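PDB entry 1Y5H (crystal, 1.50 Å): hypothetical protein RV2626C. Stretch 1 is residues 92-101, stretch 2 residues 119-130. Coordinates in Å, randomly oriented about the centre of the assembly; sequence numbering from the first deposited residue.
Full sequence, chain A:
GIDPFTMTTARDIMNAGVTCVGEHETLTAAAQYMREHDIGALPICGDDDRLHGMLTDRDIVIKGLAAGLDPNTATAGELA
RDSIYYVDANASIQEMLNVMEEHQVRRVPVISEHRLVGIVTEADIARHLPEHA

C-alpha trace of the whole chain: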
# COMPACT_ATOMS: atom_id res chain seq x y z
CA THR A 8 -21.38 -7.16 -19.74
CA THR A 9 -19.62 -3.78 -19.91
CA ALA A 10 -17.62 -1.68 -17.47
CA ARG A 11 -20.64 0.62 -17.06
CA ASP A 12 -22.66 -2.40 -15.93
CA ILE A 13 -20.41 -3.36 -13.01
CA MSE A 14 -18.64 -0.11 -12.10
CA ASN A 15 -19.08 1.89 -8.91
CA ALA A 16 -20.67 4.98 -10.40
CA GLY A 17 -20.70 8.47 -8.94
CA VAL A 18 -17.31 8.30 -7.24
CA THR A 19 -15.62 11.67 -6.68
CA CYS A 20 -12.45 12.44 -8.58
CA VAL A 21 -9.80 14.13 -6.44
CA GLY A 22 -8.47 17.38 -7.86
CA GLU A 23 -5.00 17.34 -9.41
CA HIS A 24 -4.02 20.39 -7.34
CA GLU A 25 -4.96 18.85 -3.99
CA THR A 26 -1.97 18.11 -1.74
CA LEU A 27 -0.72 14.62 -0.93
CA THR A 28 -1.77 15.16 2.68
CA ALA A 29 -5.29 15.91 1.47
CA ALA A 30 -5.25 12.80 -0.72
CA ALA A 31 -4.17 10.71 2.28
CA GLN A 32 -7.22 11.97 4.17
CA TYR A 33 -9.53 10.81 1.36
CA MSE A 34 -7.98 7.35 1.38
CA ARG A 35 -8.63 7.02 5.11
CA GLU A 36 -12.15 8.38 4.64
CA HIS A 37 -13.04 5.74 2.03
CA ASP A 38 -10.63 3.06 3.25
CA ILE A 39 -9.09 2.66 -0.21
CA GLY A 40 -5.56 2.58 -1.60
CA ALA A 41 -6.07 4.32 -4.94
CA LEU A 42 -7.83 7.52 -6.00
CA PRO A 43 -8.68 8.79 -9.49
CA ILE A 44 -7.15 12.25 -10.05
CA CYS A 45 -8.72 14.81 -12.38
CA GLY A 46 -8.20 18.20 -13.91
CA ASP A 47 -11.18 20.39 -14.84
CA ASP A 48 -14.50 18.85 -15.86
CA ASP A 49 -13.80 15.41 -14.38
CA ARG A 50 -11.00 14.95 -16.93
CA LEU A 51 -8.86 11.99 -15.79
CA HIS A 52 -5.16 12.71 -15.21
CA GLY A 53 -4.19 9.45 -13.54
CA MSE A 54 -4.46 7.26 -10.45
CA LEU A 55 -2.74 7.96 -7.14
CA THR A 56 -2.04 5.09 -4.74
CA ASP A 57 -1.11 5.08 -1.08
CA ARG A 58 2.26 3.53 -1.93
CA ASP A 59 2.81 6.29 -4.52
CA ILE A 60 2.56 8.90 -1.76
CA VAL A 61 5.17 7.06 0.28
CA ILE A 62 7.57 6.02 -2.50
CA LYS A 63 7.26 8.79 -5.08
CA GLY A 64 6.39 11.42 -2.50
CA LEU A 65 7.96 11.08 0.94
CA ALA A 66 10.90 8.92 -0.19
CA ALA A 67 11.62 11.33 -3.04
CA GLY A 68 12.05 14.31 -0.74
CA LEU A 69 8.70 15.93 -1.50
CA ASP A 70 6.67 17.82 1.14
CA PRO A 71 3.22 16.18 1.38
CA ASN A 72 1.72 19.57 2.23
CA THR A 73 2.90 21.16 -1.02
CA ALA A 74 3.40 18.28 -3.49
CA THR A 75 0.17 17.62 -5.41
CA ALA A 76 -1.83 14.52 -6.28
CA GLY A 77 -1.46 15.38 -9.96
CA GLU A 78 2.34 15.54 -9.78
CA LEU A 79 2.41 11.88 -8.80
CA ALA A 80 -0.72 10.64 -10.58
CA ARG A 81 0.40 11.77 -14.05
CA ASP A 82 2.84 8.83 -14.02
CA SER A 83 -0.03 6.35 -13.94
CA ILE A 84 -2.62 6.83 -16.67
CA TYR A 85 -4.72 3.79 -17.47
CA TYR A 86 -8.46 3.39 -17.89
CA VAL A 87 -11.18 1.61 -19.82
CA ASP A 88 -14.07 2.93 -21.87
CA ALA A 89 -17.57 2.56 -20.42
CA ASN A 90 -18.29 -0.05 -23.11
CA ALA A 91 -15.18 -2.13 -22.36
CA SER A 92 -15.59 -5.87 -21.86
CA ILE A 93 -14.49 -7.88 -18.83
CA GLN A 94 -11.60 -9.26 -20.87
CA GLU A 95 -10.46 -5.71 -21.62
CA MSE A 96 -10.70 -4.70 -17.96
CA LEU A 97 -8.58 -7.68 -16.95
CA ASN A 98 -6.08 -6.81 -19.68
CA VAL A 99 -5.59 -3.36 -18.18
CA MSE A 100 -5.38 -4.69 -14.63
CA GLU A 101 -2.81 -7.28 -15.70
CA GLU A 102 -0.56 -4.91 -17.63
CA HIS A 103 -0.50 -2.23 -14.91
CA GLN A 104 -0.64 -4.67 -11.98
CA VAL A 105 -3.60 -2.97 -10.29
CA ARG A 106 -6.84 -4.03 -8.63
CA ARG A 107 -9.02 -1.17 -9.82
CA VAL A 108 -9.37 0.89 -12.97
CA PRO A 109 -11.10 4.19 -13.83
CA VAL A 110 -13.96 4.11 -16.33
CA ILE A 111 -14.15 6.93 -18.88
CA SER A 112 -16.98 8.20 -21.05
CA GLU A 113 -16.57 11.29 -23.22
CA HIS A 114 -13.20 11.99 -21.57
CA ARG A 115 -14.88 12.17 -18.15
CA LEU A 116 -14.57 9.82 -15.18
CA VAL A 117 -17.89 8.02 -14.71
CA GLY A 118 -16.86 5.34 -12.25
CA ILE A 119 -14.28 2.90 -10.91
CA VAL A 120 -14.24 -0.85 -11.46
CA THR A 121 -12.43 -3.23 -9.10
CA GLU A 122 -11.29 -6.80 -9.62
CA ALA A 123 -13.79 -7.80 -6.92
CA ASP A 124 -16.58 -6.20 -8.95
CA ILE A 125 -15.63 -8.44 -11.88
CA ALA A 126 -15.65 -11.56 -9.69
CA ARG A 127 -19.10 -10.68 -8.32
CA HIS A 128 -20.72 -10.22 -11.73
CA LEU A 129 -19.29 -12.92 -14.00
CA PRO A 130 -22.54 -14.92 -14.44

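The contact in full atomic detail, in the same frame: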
# COMPACT_ATOMS: atom_id res chain seq x y z
N SER A 92 -15.19 -4.55 -22.32
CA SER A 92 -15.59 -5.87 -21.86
C SER A 92 -14.77 -6.28 -20.64
O SER A 92 -13.77 -5.64 -20.29
CB SER A 92 -15.36 -6.91 -22.95
OG SER A 92 -13.97 -7.11 -23.15
N ILE A 93 -15.20 -7.36 -19.99
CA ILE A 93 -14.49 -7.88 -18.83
C ILE A 93 -13.07 -8.26 -19.23
O ILE A 93 -12.12 -8.01 -18.48
CB ILE A 93 -15.22 -9.12 -18.25
CG1 ILE A 93 -16.52 -8.69 -17.59
CG2 ILE A 93 -14.32 -9.85 -17.27
CD1 ILE A 93 -17.38 -9.85 -17.09
N GLN A 94 -12.93 -8.87 -20.40
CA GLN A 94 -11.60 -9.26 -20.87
C GLN A 94 -10.70 -8.04 -20.96
O GLN A 94 -9.54 -8.08 -20.55
CB GLN A 94 -11.70 -9.95 -22.24
CG GLN A 94 -12.38 -11.32 -22.19
CD GLN A 94 -13.85 -11.28 -22.56
OE1 GLN A 94 -14.60 -10.43 -22.08
NE2 GLN A 94 -14.28 -12.20 -23.42
N GLU A 95 -11.23 -6.94 -21.48
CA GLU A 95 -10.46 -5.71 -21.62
C GLU A 95 -10.05 -5.17 -20.24
O GLU A 95 -8.91 -4.76 -20.04
CB GLU A 95 -11.27 -4.67 -22.36
N MSE A 96 -10.99 -5.18 -19.30
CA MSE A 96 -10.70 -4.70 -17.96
C MSE A 96 -9.58 -5.51 -17.32
O MSE A 96 -8.69 -4.95 -16.67
CB MSE A 96 -11.96 -4.77 -17.09
CG MSE A 96 -13.01 -3.76 -17.50
SE MSE A 96 -14.62 -3.85 -16.44
CE MSE A 96 -15.72 -4.86 -17.67
N LEU A 97 -9.61 -6.82 -17.50
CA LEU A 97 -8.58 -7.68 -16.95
C LEU A 97 -7.26 -7.41 -17.65
O LEU A 97 -6.21 -7.47 -17.03
CB LEU A 97 -8.97 -9.15 -17.10
CG LEU A 97 -10.19 -9.58 -16.27
CD1 LEU A 97 -10.57 -11.01 -16.63
CD2 LEU A 97 -9.87 -9.46 -14.79
N ASN A 98 -7.31 -7.10 -18.94
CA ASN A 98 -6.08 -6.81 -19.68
C ASN A 98 -5.38 -5.60 -19.06
O ASN A 98 -4.17 -5.62 -18.86
CB ASN A 98 -6.36 -6.52 -21.16
CG ASN A 98 -6.76 -7.76 -21.93
OD1 ASN A 98 -6.36 -8.88 -21.60
ND2 ASN A 98 -7.55 -7.58 -22.99
N VAL A 99 -6.15 -4.56 -18.77
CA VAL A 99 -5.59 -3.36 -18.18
C VAL A 99 -5.03 -3.65 -16.79
O VAL A 99 -3.91 -3.24 -16.46
CB VAL A 99 -6.64 -2.24 -18.07
CG1 VAL A 99 -6.09 -1.05 -17.30
CG2 VAL A 99 -7.07 -1.81 -19.47
N MSE A 100 -5.81 -4.35 -15.98
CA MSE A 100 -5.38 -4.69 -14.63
C MSE A 100 -4.09 -5.51 -14.64
O MSE A 100 -3.22 -5.31 -13.80
CB MSE A 100 -6.48 -5.47 -13.90
CG MSE A 100 -7.63 -4.60 -13.43
SE MSE A 100 -9.05 -5.63 -12.63
CE MSE A 100 -10.42 -4.27 -12.63
N GLU A 101 -3.99 -6.43 -15.59
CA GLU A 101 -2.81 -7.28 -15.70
C GLU A 101 -1.57 -6.48 -16.07
O GLU A 101 -0.54 -6.56 -15.40
CB GLU A 101 -3.04 -8.38 -16.73
N ILE A 119 -15.47 3.69 -11.17
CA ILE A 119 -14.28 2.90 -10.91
C ILE A 119 -14.69 1.44 -10.85
O ILE A 119 -15.71 1.10 -10.23
CB ILE A 119 -13.64 3.27 -9.54
CG1 ILE A 119 -12.98 4.66 -9.60
CG2 ILE A 119 -12.63 2.20 -9.13
CD1 ILE A 119 -11.70 4.73 -10.42
N VAL A 120 -13.93 0.57 -11.49
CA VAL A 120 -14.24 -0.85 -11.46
C VAL A 120 -13.11 -1.59 -10.75
O VAL A 120 -11.94 -1.35 -11.04
CB VAL A 120 -14.41 -1.44 -12.87
CG1 VAL A 120 -14.67 -2.93 -12.78
CG2 VAL A 120 -15.56 -0.76 -13.59
N THR A 121 -13.45 -2.47 -9.82
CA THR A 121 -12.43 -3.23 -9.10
C THR A 121 -12.45 -4.68 -9.55
O THR A 121 -13.42 -5.15 -10.16
CB THR A 121 -12.65 -3.23 -7.57
OG1 THR A 121 -13.76 -4.07 -7.23
CG2 THR A 121 -12.93 -1.81 -7.08
N GLU A 122 -11.38 -5.40 -9.25
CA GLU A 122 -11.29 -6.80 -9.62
C GLU A 122 -12.40 -7.57 -8.91
O GLU A 122 -12.97 -8.51 -9.47
CB GLU A 122 -9.92 -7.35 -9.23
CG GLU A 122 -9.56 -8.63 -9.95
CD GLU A 122 -8.09 -8.99 -9.79
OE1 GLU A 122 -7.66 -9.21 -8.63
OE2 GLU A 122 -7.38 -9.05 -10.81
N ALA A 123 -12.73 -7.15 -7.69
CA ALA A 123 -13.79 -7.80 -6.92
C ALA A 123 -15.13 -7.62 -7.61
O ALA A 123 -15.98 -8.51 -7.57
CB ALA A 123 -13.83 -7.23 -5.51
N ASP A 124 -15.34 -6.46 -8.23
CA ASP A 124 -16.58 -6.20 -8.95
C ASP A 124 -16.72 -7.20 -10.09
O ASP A 124 -17.81 -7.71 -10.35
CB ASP A 124 -16.59 -4.78 -9.53
CG ASP A 124 -16.72 -3.70 -8.47
OD1 ASP A 124 -17.48 -3.91 -7.51
OD2 ASP A 124 -16.07 -2.64 -8.61
N ILE A 125 -15.62 -7.49 -10.77
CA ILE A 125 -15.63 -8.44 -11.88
C ILE A 125 -15.99 -9.83 -11.38
O ILE A 125 -16.81 -10.53 -11.98
CB ILE A 125 -14.26 -8.48 -12.60
CG1 ILE A 125 -13.99 -7.12 -13.26
CG2 ILE A 125 -14.25 -9.58 -13.65
CD1 ILE A 125 -12.64 -7.01 -13.92
N ALA A 126 -15.39 -10.24 -10.26
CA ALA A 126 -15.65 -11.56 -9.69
C ALA A 126 -17.12 -11.72 -9.29
O ALA A 126 -17.70 -12.80 -9.45
CB ALA A 126 -14.75 -11.79 -8.48
N ARG A 127 -17.71 -10.65 -8.77
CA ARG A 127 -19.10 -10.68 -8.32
C ARG A 127 -20.11 -10.78 -9.46
O ARG A 127 -21.18 -11.37 -9.29
CB ARG A 127 -19.42 -9.42 -7.51
CG ARG A 127 -18.61 -9.25 -6.24
CD ARG A 127 -18.69 -7.80 -5.77
NE ARG A 127 -17.86 -7.56 -4.59
CZ ARG A 127 -17.28 -6.39 -4.32
NH1 ARG A 127 -17.44 -5.36 -5.14
NH2 ARG A 127 -16.55 -6.26 -3.22
N HIS A 128 -19.78 -10.22 -10.62
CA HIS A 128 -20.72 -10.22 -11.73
C HIS A 128 -20.32 -10.98 -12.99
O HIS A 128 -20.59 -10.52 -14.10
CB HIS A 128 -21.06 -8.78 -12.09
CG HIS A 128 -21.37 -7.92 -10.90
ND1 HIS A 128 -22.45 -8.17 -10.07
CD2 HIS A 128 -20.74 -6.84 -10.39
CE1 HIS A 128 -22.47 -7.27 -9.10
NE2 HIS A 128 -21.44 -6.45 -9.27
N LEU A 129 -19.68 -12.14 -12.84
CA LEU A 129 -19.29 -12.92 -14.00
C LEU A 129 -20.50 -13.58 -14.67
O LEU A 129 -20.68 -13.47 -15.88
CB LEU A 129 -18.27 -14.00 -13.62
CG LEU A 129 -16.86 -13.53 -13.27
CD1 LEU A 129 -15.96 -14.75 -13.05
CD2 LEU A 129 -16.30 -12.67 -14.39
N PRO A 130 -21.35 -14.27 -13.88
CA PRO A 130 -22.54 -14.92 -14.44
C PRO A 130 -23.56 -13.94 -15.00
O PRO A 130 -24.75 -14.03 -14.60
CB PRO A 130 -23.09 -15.71 -13.26
CG PRO A 130 -21.86 -16.01 -12.45
CD PRO A 130 -21.15 -14.68 -12.48

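Mostly apolar packing joins the two stretches, with Met 100 also lying on the backbone of stretch 2; no hydrogen bond crosses, and 396 Å² is buried, both sides summed. Helix 93-101 meets strand 119-121 nearly at right angles (81°) and runs roughly antiparallel to helix 122-127 (150°). Along stretch 2, Ile 119 makes no contact, whereas Val 120 points its CA-to-CB bond toward the helix and sets CG1 3.8 Å from SE of Met 96, a selenomethionine; the compact, branched valine suits a buried strand position facing this long side chain. Thr 121 points away and turns to capping instead: its OG1 accepts from N of Asp 124 at 3.0 Å, while its own N donates to OD2 of Asp 124 at 2.9 Å, fixing the turn from strand into helix. Against this turn lies Met 100, also selenomethionine, whose extended side chain brings CE to 3.7 Å from both O of Val 120 and N of Glu 122. Glu 122 flanks the contact with its aliphatic part, CB lying 3.9 Å from SE of Met 100, and its carboxylate makes no hydrogen bond or salt bridge to stretch 1. Asp 124 stays out of the contact, its OD1 salt-bridged to NH1 of Arg 127 at 2.8 Å. Buried Ile 125 points toward the helix, a knob in the hole formed by Ile 93, Met 96, Leu 97 and Met 100; its branched, wholly apolar side chain needs no polar partner. Its two branches divide the work: CG2 packs against CG2 of Ile 93 at 3.6 Å, while CD1 lies 3.8 Å from both CD2 of Leu 97 and CE of Met 100 and 3.9 Å from CB of Met 96. Leu 129, exposed and set sideways, still brings CD2 to 4.1 Å from CD1 of Ile 93.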